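Local coordinates for acetyl-CoA hydrolase/transferase family protein (Porphyromonas gingivalis, PDB 2NVV) that probably hydrolyses acetyl-CoA or transfers CoA between an acyl-CoA and acetate, as a zinc-binding member of the acetyl-CoA hydrolase/transferase family, at the zinc ion site and the interface of chains A and B. Coordinates in Å, arbitrary orientation; residue numbers count along the deposited sequence, not the author numbering. Chains: chain A/B, Acetyl-CoA hydrolase/transferase family protein.

Contact 1: the zinc ion site. Residues chain A 102, 364-366, 411-413; chain B 416-417, 439. With ZN (zinc ion), chain C.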
# COMPACT_ATOMS: atom_id res chain seq x y z
N ASP A 102 11.92 2.11 9.51
CA ASP A 102 11.75 2.68 8.19
C ASP A 102 10.27 2.83 7.85
O ASP A 102 9.46 1.92 8.09
CB ASP A 102 12.47 1.84 7.11
CG ASP A 102 12.16 0.34 7.22
OD1 ASP A 102 12.23 -0.36 6.17
OD2 ASP A 102 11.86 -0.15 8.33
N SER A 364 12.78 -5.74 -0.30
CA SER A 364 13.70 -4.69 -0.72
C SER A 364 14.47 -4.09 0.44
O SER A 364 15.04 -3.01 0.32
CB SER A 364 12.96 -3.59 -1.51
OG SER A 364 11.67 -3.34 -1.01
N THR A 365 14.53 -4.81 1.56
CA THR A 365 15.20 -4.28 2.73
C THR A 365 16.04 -5.23 3.60
O THR A 365 17.09 -4.84 4.09
CB THR A 365 14.19 -3.58 3.66
OG1 THR A 365 13.10 -4.47 3.93
CG2 THR A 365 13.64 -2.33 3.02
N HIS A 366 15.58 -6.47 3.81
CA HIS A 366 16.31 -7.38 4.68
C HIS A 366 17.08 -8.51 4.02
O HIS A 366 16.50 -9.31 3.31
CB HIS A 366 15.37 -8.00 5.72
CG HIS A 366 14.90 -7.03 6.76
ND1 HIS A 366 14.18 -5.90 6.45
CD2 HIS A 366 15.04 -7.04 8.11
CE1 HIS A 366 13.90 -5.24 7.56
NE2 HIS A 366 14.41 -5.91 8.58
N HIS A 411 11.64 -11.66 3.76
CA HIS A 411 11.08 -10.43 4.30
C HIS A 411 10.17 -9.82 3.25
O HIS A 411 10.62 -9.56 2.14
CB HIS A 411 12.18 -9.43 4.65
CG HIS A 411 11.67 -8.19 5.32
ND1 HIS A 411 11.25 -8.19 6.64
CD2 HIS A 411 11.46 -6.94 4.86
CE1 HIS A 411 10.82 -6.98 6.95
NE2 HIS A 411 10.94 -6.20 5.89
N HIS A 412 8.91 -9.60 3.60
CA HIS A 412 7.95 -9.03 2.66
C HIS A 412 7.80 -7.52 2.77
O HIS A 412 7.39 -6.99 3.79
CB HIS A 412 6.58 -9.67 2.84
CG HIS A 412 6.53 -11.14 2.54
ND1 HIS A 412 5.71 -11.67 1.56
CD2 HIS A 412 7.19 -12.18 3.08
CE1 HIS A 412 5.87 -12.98 1.52
NE2 HIS A 412 6.76 -13.32 2.43
N ASP A 413 8.14 -6.82 1.68
CA ASP A 413 8.00 -5.38 1.61
C ASP A 413 6.86 -5.01 0.65
O ASP A 413 6.15 -4.02 0.87
CB ASP A 413 9.30 -4.72 1.17
CG ASP A 413 10.31 -4.66 2.29
OD1 ASP A 413 9.92 -4.22 3.39
OD2 ASP A 413 11.48 -5.03 2.08
N GLU B 416 4.68 -4.38 8.23
CA GLU B 416 5.06 -3.62 9.41
C GLU B 416 5.02 -2.13 9.17
O GLU B 416 4.87 -1.34 10.11
CB GLU B 416 6.47 -4.01 9.83
CG GLU B 416 7.50 -3.90 8.72
CD GLU B 416 8.93 -4.09 9.20
OE1 GLU B 416 9.84 -4.21 8.35
OE2 GLU B 416 9.14 -4.12 10.43
N HIS B 417 5.15 -1.74 7.90
CA HIS B 417 5.14 -0.33 7.51
C HIS B 417 3.75 0.25 7.39
O HIS B 417 3.58 1.45 7.32
CB HIS B 417 5.87 -0.16 6.18
CG HIS B 417 7.21 -0.81 6.16
ND1 HIS B 417 8.28 -0.32 6.87
CD2 HIS B 417 7.64 -1.93 5.55
CE1 HIS B 417 9.32 -1.12 6.71
NE2 HIS B 417 8.96 -2.11 5.91
N ARG B 439 8.17 -3.59 19.07
CA ARG B 439 6.77 -3.83 18.80
C ARG B 439 6.38 -5.29 19.07
O ARG B 439 5.21 -5.59 19.32
CB ARG B 439 6.41 -3.36 17.38
CG ARG B 439 6.83 -4.27 16.23
CD ARG B 439 6.28 -3.73 14.88
NE ARG B 439 7.11 -2.66 14.35
CZ ARG B 439 8.13 -2.87 13.53
NH1 ARG B 439 8.85 -1.85 13.10
NH2 ARG B 439 8.41 -4.08 13.11
ZN ZN C . 9.80 -4.17 5.87
O HOH W 1 7.76 -4.82 5.49
O HOH W 2 12.02 -3.29 5.98

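Contact 2: the interface of chains A and B. Residues chain A 433-436, 438, 467; chain B 98-101.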
# COMPACT_ATOMS: atom_id res chain seq x y z
N GLY A 433 -3.42 -10.38 -13.94
CA GLY A 433 -4.42 -11.35 -14.35
C GLY A 433 -4.06 -12.78 -14.08
O GLY A 433 -4.72 -13.68 -14.61
N LYS A 434 -3.05 -13.01 -13.26
CA LYS A 434 -2.61 -14.38 -12.96
C LYS A 434 -2.72 -14.75 -11.50
O LYS A 434 -2.54 -13.91 -10.62
CB LYS A 434 -1.17 -14.57 -13.43
CG LYS A 434 -1.05 -14.65 -14.93
CD LYS A 434 0.39 -14.57 -15.40
CE LYS A 434 0.44 -14.74 -16.92
NZ LYS A 434 1.78 -14.46 -17.49
N ASN A 435 -3.03 -16.02 -11.25
CA ASN A 435 -3.14 -16.50 -9.88
C ASN A 435 -1.73 -16.89 -9.45
O ASN A 435 -0.79 -16.76 -10.24
CB ASN A 435 -4.11 -17.69 -9.79
CG ASN A 435 -3.59 -18.93 -10.49
OD1 ASN A 435 -4.22 -19.98 -10.45
ND2 ASN A 435 -2.44 -18.82 -11.12
N PRO A 436 -1.55 -17.38 -8.21
CA PRO A 436 -0.21 -17.77 -7.75
C PRO A 436 0.58 -18.73 -8.64
O PRO A 436 1.72 -18.45 -8.99
CB PRO A 436 -0.48 -18.32 -6.36
CG PRO A 436 -1.62 -17.44 -5.89
CD PRO A 436 -2.52 -17.42 -7.10
N GLU A 438 0.11 -19.56 -11.83
CA GLU A 438 0.37 -19.02 -13.16
C GLU A 438 1.48 -17.97 -13.16
O GLU A 438 2.27 -17.89 -14.09
CB GLU A 438 -0.92 -18.42 -13.74
CG GLU A 438 -2.04 -19.44 -13.84
CD GLU A 438 -3.40 -18.81 -14.02
OE1 GLU A 438 -3.63 -17.71 -13.48
OE2 GLU A 438 -4.26 -19.42 -14.70
N GLN A 467 -4.69 -22.38 -2.74
CA GLN A 467 -4.49 -21.23 -3.62
C GLN A 467 -2.99 -20.95 -3.81
O GLN A 467 -2.53 -20.75 -4.93
CB GLN A 467 -5.19 -20.02 -3.01
CG GLN A 467 -4.80 -18.66 -3.56
CD GLN A 467 -5.38 -18.37 -4.93
OE1 GLN A 467 -5.23 -17.27 -5.45
NE2 GLN A 467 -6.04 -19.36 -5.52
N THR B 98 -9.89 -23.57 -10.84
CA THR B 98 -10.14 -22.31 -11.55
C THR B 98 -9.11 -21.27 -11.16
O THR B 98 -8.39 -21.45 -10.18
CB THR B 98 -11.55 -21.73 -11.25
OG1 THR B 98 -11.77 -20.57 -12.07
CG2 THR B 98 -11.66 -21.32 -9.79
N SER B 99 -9.04 -20.18 -11.93
CA SER B 99 -8.09 -19.10 -11.67
C SER B 99 -8.75 -17.96 -10.92
O SER B 99 -9.73 -17.36 -11.39
CB SER B 99 -7.50 -18.54 -12.96
OG SER B 99 -6.73 -19.51 -13.65
N TYR B 100 -8.20 -17.64 -9.76
CA TYR B 100 -8.70 -16.56 -8.94
C TYR B 100 -7.55 -15.65 -8.52
O TYR B 100 -6.47 -16.12 -8.16
CB TYR B 100 -9.39 -17.11 -7.70
CG TYR B 100 -9.78 -16.07 -6.67
CD1 TYR B 100 -10.81 -15.17 -6.92
CD2 TYR B 100 -9.13 -16.01 -5.43
CE1 TYR B 100 -11.18 -14.23 -5.97
CE2 TYR B 100 -9.49 -15.07 -4.48
CZ TYR B 100 -10.52 -14.19 -4.75
OH TYR B 100 -10.88 -13.26 -3.80
N PHE B 101 -7.77 -14.34 -8.59
CA PHE B 101 -6.76 -13.40 -8.15
C PHE B 101 -7.47 -12.25 -7.45
O PHE B 101 -8.27 -11.55 -8.06
CB PHE B 101 -5.87 -12.92 -9.31
CG PHE B 101 -6.62 -12.55 -10.57
CD1 PHE B 101 -7.16 -13.53 -11.38
CD2 PHE B 101 -6.76 -11.22 -10.94
CE1 PHE B 101 -7.84 -13.20 -12.55
CE2 PHE B 101 -7.44 -10.88 -12.11
CZ PHE B 101 -7.98 -11.87 -12.91

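Contact 3: the interface of chains A and B. Residues chain A 464-468, 470; chain B 93-94, 366, 369-370, 372.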
# COMPACT_ATOMS: atom_id res chain seq x y z
N VAL A 464 1.65 -29.66 -2.00
CA VAL A 464 0.90 -28.68 -1.22
C VAL A 464 -0.45 -28.34 -1.87
O VAL A 464 -0.53 -28.11 -3.08
CB VAL A 464 1.72 -27.38 -1.01
CG1 VAL A 464 0.88 -26.34 -0.28
CG2 VAL A 464 2.97 -27.69 -0.23
N LYS A 465 -1.50 -28.32 -1.06
CA LYS A 465 -2.83 -28.00 -1.55
C LYS A 465 -3.26 -26.58 -1.21
O LYS A 465 -2.93 -26.06 -0.14
CB LYS A 465 -3.85 -28.99 -0.99
CG LYS A 465 -3.76 -30.37 -1.63
CD LYS A 465 -4.72 -31.37 -1.01
CE LYS A 465 -4.61 -32.72 -1.70
NZ LYS A 465 -3.23 -33.27 -1.64
N GLY A 466 -3.98 -25.95 -2.13
CA GLY A 466 -4.46 -24.60 -1.88
C GLY A 466 -4.13 -23.57 -2.93
O GLY A 466 -3.41 -23.83 -3.89
N GLN A 467 -4.69 -22.38 -2.74
CA GLN A 467 -4.49 -21.23 -3.62
C GLN A 467 -2.99 -20.95 -3.81
O GLN A 467 -2.53 -20.75 -4.93
CB GLN A 467 -5.19 -20.02 -3.01
CG GLN A 467 -4.80 -18.66 -3.56
CD GLN A 467 -5.38 -18.37 -4.93
OE1 GLN A 467 -5.23 -17.27 -5.45
NE2 GLN A 467 -6.04 -19.36 -5.52
N THR A 468 -2.23 -20.96 -2.72
CA THR A 468 -0.79 -20.69 -2.77
C THR A 468 0.00 -21.91 -2.30
O THR A 468 -0.06 -22.30 -1.13
CB THR A 468 -0.44 -19.46 -1.90
OG1 THR A 468 -1.22 -18.33 -2.32
CG2 THR A 468 1.04 -19.12 -2.01
N GLN A 470 2.74 -22.80 -1.03
CA GLN A 470 3.90 -22.60 -0.16
C GLN A 470 4.05 -23.80 0.78
O GLN A 470 3.08 -24.22 1.42
CB GLN A 470 3.76 -21.31 0.65
CG GLN A 470 4.06 -20.05 -0.13
CD GLN A 470 5.53 -19.87 -0.42
OE1 GLN A 470 6.29 -20.83 -0.49
NE2 GLN A 470 5.95 -18.63 -0.62
N ILE B 93 -11.63 -23.03 -6.01
CA ILE B 93 -10.37 -22.30 -6.06
C ILE B 93 -9.24 -23.07 -5.39
O ILE B 93 -8.20 -23.34 -6.00
CB ILE B 93 -10.49 -20.93 -5.36
CG1 ILE B 93 -11.49 -20.04 -6.10
CG2 ILE B 93 -9.13 -20.27 -5.30
CD1 ILE B 93 -11.88 -18.78 -5.33
N ASN B 94 -9.45 -23.41 -4.12
CA ASN B 94 -8.45 -24.12 -3.34
C ASN B 94 -8.11 -25.50 -3.88
O ASN B 94 -7.09 -26.08 -3.52
CB ASN B 94 -8.89 -24.21 -1.89
CG ASN B 94 -8.73 -22.90 -1.15
OD1 ASN B 94 -9.59 -22.49 -0.38
ND2 ASN B 94 -7.61 -22.23 -1.38
N HIS B 366 -4.98 -16.10 3.75
CA HIS B 366 -4.63 -17.52 3.66
C HIS B 366 -4.50 -18.27 4.96
O HIS B 366 -3.71 -17.89 5.81
CB HIS B 366 -3.32 -17.70 2.89
CG HIS B 366 -3.44 -17.39 1.43
ND1 HIS B 366 -3.86 -16.17 0.95
CD2 HIS B 366 -3.19 -18.15 0.34
CE1 HIS B 366 -3.86 -16.19 -0.37
NE2 HIS B 366 -3.45 -17.38 -0.76
N GLY B 369 -1.26 -20.20 5.31
CA GLY B 369 -0.53 -19.68 4.17
C GLY B 369 -0.84 -20.28 2.81
O GLY B 369 -0.24 -19.88 1.83
N THR B 370 -1.77 -21.23 2.74
CA THR B 370 -2.09 -21.86 1.47
C THR B 370 -3.56 -21.79 1.06
O THR B 370 -3.89 -21.55 -0.10
CB THR B 370 -1.67 -23.36 1.46
OG1 THR B 370 -2.34 -24.06 2.51
CG2 THR B 370 -0.16 -23.49 1.67
N MSE B 372 -6.96 -20.23 0.46
CA MSE B 372 -7.61 -18.94 0.31
C MSE B 372 -8.86 -18.86 1.17
O MSE B 372 -9.57 -19.84 1.38
CB MSE B 372 -7.98 -18.66 -1.15
CG MSE B 372 -8.87 -17.42 -1.36
SE MSE B 372 -8.23 -15.70 -0.69
CE MSE B 372 -6.76 -15.42 -1.95

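Contact 1: the zinc ion site
Metal bonds come first: the zinc, poorly ordered, sits in a near-octahedral shell in which like ligands oppose each other. A:His411 NE2, at 2.3 Å from ZN, faces B:His417 NE2 across the metal; the carboxylate oxygen A:Asp413 OD1, at 2.5 Å from ZN, faces B:Glu416 OE1; two waters fill the third axis. Each chain thus gives one histidine and one acid. A:His411 reaches in with CG anti to its backbone N (chi1 -175°), whereas B:Glu416 leaves its backbone from the crowded position and then extends, its CG lying over the face of the B:His417 ring.

Hydrogen bonds fix the ligands from behind. A:Asp413 OD2 accepts twice, its anti lone pair from A:Ser364 N at 2.8 Å and its syn lone pair from A:Thr365 OG1 at 2.5 Å, so the carboxylate cannot easily turn. B:His417 ND1 gives its N-H to A:Asp102 O, 2.8 Å away and met from above the carbonyl plane, which leaves NE2 for the metal. Water 2 is held by A:Asp102 OD1 and A:Thr365 OG1.

A salt bridge backs the B:Glu416 carboxylate from outside the shell: B:Arg439 NH2 meets the anti lone pair of B:Glu416 OE2 at 2.8 Å and may offset its charge.

With ligands drawn from both chains, the zinc ties the two subunits together, a role that looks structural.

Contact 2: the interface of chains A and B
The phenyl ring of B:Phe101 forms the apolar centre, one face laid against the backbone of A:Gly433. CA of the glycine sits 4.0 Å from the ring centroid of B:Phe101, displaced toward the rim in a CH-pi contact, and no side chain intervenes there. B:Phe101 brings its ring to this place from the crowded position (chi1 45°), while its CB rests against A:Lys434 O.

Next comes A:Asn435, whose CB lies 3.3 Å from B:Tyr100 O. Further along, the amide oxygen A:Gln467 OE1 is 3.2 Å from the same carbonyl oxygen, B:Tyr100 O. Both can only accept, so this is a clash as modelled, and an amide turned by half a revolution would offer its NH2 instead.

At the polar rim, B:Ser99 OG donates to A:Glu438 OE2 at 2.7 Å, coming from above the carboxylate plane. The other oxygen, A:Glu438 OE1, uses its anti lone pair to accept from A:Asn435 N at 2.9 Å, nearly straight at 174°. The carboxylate is therefore fixed from within its own chain before it meets the serine.

That inner bond resembles a capping box at the start of helix 436-446; the turn leading into this helix packs on strand 99-100 of the partner chain.

Contact 3: the interface of chains A and B
Packing is tightest where the A:Gln467–A:Thr468 stretch passes B:Thr370 and B:His366. The backbone amide A:Thr468 N donates to B:Thr370 O at 3.2 Å, nearly straight (170° at the hydrogen) and in the carbonyl plane on a lone pair. The neighbouring A:Gln467 N is also close to that oxygen, but its N-H points elsewhere, so it makes no hydrogen bond. The B:Thr370 side chain is packed in as well: its methyl CG2 is wedged among the carbonyl oxygens of A:Thr468 and A:Gln470 and also touches A:Val464, B:Thr370 CG2 and A:Val464 CG1 being 3.6 Å apart. Its hydroxyl, in the crowded position (chi1 60°), makes a weak hydrogen bond to A:Lys465 O at 3.4 Å. The aliphatic part of A:Gln467 runs alongside B:Met372, a selenomethionine, and points the same way; A:Gln467 CB and B:Met372 CB are 3.6 Å apart. The bend of A:Gln467 at chi2 (75°) turns the amide end toward B:Ile93, at the close of helix 87-94, where B:Asn94 also flanks the segment. A:Gln467 and B:Thr370 each bury 50 Å² or more here.

The looser side is formed by A:Val464, A:Lys465 and A:Gln470, which hide 6 to 14 Å² each; A:Lys465 takes part through its backbone carbonyl.

A:Thr468 and B:His366 cross at about a right angle, and the threonine hydroxyl OG1 hydrogen-bonds the ring nitrogen NE2 of B:His366 at 2.9 Å.

Contact 2 and contact 3 are neighbours, their C-alpha centres about 11 Å apart, and A:Gln467 belongs to both. Contact 1 lies about 25 Å from contact 2 and 23 Å from contact 3, yet the same elements recur. A:His366 flanks the zinc site and B:His366 meets the partner in contact 3; helix 436-446 supplies B:Arg439 to contact 1 and A:Glu438 to contact 2. By two-fold symmetry each contact has its twin, which is consistent with a dimer, though the structure alone does not show that this is the biological assembly. Contact 1 is about 15 Å from A:Glu284, the predicted catalytic residue, and the others about 30 Å or more.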